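Local coordinates for hypothetical conserved protein TTC0263 (Thermus thermophilus, PDB 2PL2), which is of unknown function but belongs to the tetratricopeptide repeat family, whose stacked helical hairpins generally serve as scaffolds for protein-protein interaction, at residues Y43-R47 / Y72-V78. Numbering follows the deposited sequence.
Sequences YWLAR and YLGGYMV
Two A helices of successive tetratricopeptide repeats lie side by side here: residues 43-47, inside helix 39-51, and residues 72-78, where Tyr72 in extended conformation (phi/psi -89/124) leads into helix 73-88. The segment axes run nearly parallel, 13° apart, and approach to 9.8 Å. The CA atoms of Tyr43 and Gly74 are 5.8 Å apart and, four residues later on both helices, those of Arg47 and Val78 6.2 Å. Tyr72, just before the helix and with chi1 t, offers its ring edge to the face of Tyr43 in an offset edge-to-face pair, centroids 5.9 Å apart and planes at 83°; its OH lies 3.6 Å from Tyr43 CD2, and its CE2 lies 3.7 Å from Tyr43 CB. Gly74 suits the first helical turn because a CB would clash with both tyrosine rings; without one, its CA sits 3.5 Å from CD1 of Tyr43, whose t rotamer, with CA-to-CB toward the other helix, places the broad, flat ring where it meets Tyr72, Gly74 and Val78 at once. Tyr76 packs on helix 93-113, while Met77 reaches helix 118-130. Val78, chi1 t, packs against the Tyr43 ring: its CG2 is 3.4 Å from Tyr43 CD1, and its CG1 is 3.3 Å from Ala46 CB, the methyl of a residue small enough to admit a beta-branched neighbour. Tyr43 and Ala46 also touch helix 55-68, the B helix of the same repeat, so the contact joins one hairpin to the next. With no hydrogen bond between the segments, the junction depends on shape, aromatic contact and apolar burial, and Gly74 and Ala46 leave room for the close approach of Tyr43 and Val78.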
# COMPACT_ATOMS: atom_id res chain seq x y z
N TYR A 43 -12.51 4.75 14.08
CA TYR A 43 -11.13 5.19 13.94
C TYR A 43 -10.32 4.05 13.31
O TYR A 43 -9.66 4.24 12.29
CB TYR A 43 -10.53 5.54 15.32
CG TYR A 43 -9.02 5.51 15.35
CD1 TYR A 43 -8.26 6.50 14.73
CD2 TYR A 43 -8.34 4.47 15.99
CE1 TYR A 43 -6.87 6.47 14.75
CE2 TYR A 43 -6.95 4.43 16.01
CZ TYR A 43 -6.22 5.43 15.40
OH TYR A 43 -4.84 5.37 15.44
N TRP A 44 -10.37 2.88 13.94
CA TRP A 44 -9.63 1.73 13.44
C TRP A 44 -10.11 1.33 12.05
O TRP A 44 -9.30 1.00 11.18
CB TRP A 44 -9.74 0.56 14.40
CG TRP A 44 -8.83 0.70 15.57
CD1 TRP A 44 -9.18 0.91 16.87
CD2 TRP A 44 -7.39 0.69 15.53
NE1 TRP A 44 -8.04 1.03 17.65
CE2 TRP A 44 -6.94 0.90 16.85
CE3 TRP A 44 -6.46 0.52 14.51
CZ2 TRP A 44 -5.58 0.95 17.17
CZ3 TRP A 44 -5.10 0.57 14.84
CH2 TRP A 44 -4.68 0.79 16.15
N LEU A 45 -11.42 1.36 11.85
CA LEU A 45 -12.01 1.04 10.57
C LEU A 45 -11.40 1.95 9.51
O LEU A 45 -10.93 1.50 8.47
CB LEU A 45 -13.52 1.26 10.60
CG LEU A 45 -14.20 1.15 9.23
CD1 LEU A 45 -14.21 -0.29 8.76
CD2 LEU A 45 -15.63 1.69 9.31
N ALA A 46 -11.42 3.25 9.79
CA ALA A 46 -10.87 4.24 8.88
C ALA A 46 -9.39 3.97 8.61
O ALA A 46 -8.94 4.05 7.47
CB ALA A 46 -11.05 5.64 9.45
N ARG A 47 -8.63 3.67 9.66
CA ARG A 47 -7.20 3.40 9.51
C ARG A 47 -7.00 2.23 8.57
O ARG A 47 -6.14 2.26 7.69
CB ARG A 47 -6.56 3.09 10.87
CG ARG A 47 -6.17 4.32 11.67
CD ARG A 47 -5.28 3.93 12.84
NE ARG A 47 -3.88 3.74 12.46
CZ ARG A 47 -2.94 3.27 13.27
NH1 ARG A 47 -3.25 2.94 14.52
NH2 ARG A 47 -1.68 3.13 12.85
N TYR A 72 -11.36 13.65 20.50
CA TYR A 72 -10.65 12.42 20.18
C TYR A 72 -9.63 12.70 19.07
O TYR A 72 -9.99 13.20 17.99
CB TYR A 72 -11.66 11.37 19.72
CG TYR A 72 -11.08 10.00 19.45
CD1 TYR A 72 -10.38 9.32 20.44
CD2 TYR A 72 -11.32 9.34 18.24
CE1 TYR A 72 -9.94 8.00 20.24
CE2 TYR A 72 -10.89 8.04 18.03
CZ TYR A 72 -10.20 7.38 19.03
OH TYR A 72 -9.82 6.07 18.85
N LEU A 73 -8.37 12.37 19.33
CA LEU A 73 -7.29 12.60 18.37
C LEU A 73 -7.45 11.76 17.11
O LEU A 73 -7.03 12.17 16.04
CB LEU A 73 -5.94 12.30 19.01
CG LEU A 73 -5.43 13.32 20.03
CD1 LEU A 73 -4.10 12.84 20.58
CD2 LEU A 73 -5.28 14.69 19.36
N GLY A 74 -8.04 10.58 17.26
CA GLY A 74 -8.24 9.69 16.13
C GLY A 74 -8.79 10.36 14.89
O GLY A 74 -8.24 10.19 13.80
N GLY A 75 -9.86 11.13 15.05
CA GLY A 75 -10.48 11.82 13.93
C GLY A 75 -9.52 12.66 13.11
O GLY A 75 -9.50 12.57 11.87
N TYR A 76 -8.72 13.48 13.78
CA TYR A 76 -7.76 14.33 13.10
C TYR A 76 -6.68 13.48 12.42
O TYR A 76 -6.30 13.75 11.29
CB TYR A 76 -7.12 15.30 14.10
CG TYR A 76 -8.10 16.09 14.93
CD1 TYR A 76 -8.61 17.31 14.49
CD2 TYR A 76 -8.54 15.61 16.16
CE1 TYR A 76 -9.53 18.03 15.25
CE2 TYR A 76 -9.46 16.31 16.93
CZ TYR A 76 -9.96 17.52 16.47
OH TYR A 76 -10.89 18.20 17.25
N MET A 77 -6.19 12.45 13.11
CA MET A 77 -5.15 11.60 12.53
C MET A 77 -5.69 10.93 11.27
O MET A 77 -5.10 11.05 10.19
CB MET A 77 -4.69 10.54 13.55
CG MET A 77 -3.88 11.09 14.74
SD MET A 77 -2.22 11.77 14.34
CE MET A 77 -1.39 10.27 13.77
N VAL A 78 -6.82 10.26 11.39
CA VAL A 78 -7.43 9.59 10.25
C VAL A 78 -7.62 10.60 9.12
O VAL A 78 -7.10 10.43 8.02
CB VAL A 78 -8.80 9.00 10.64
CG1 VAL A 78 -9.56 8.56 9.41
CG2 VAL A 78 -8.59 7.82 11.58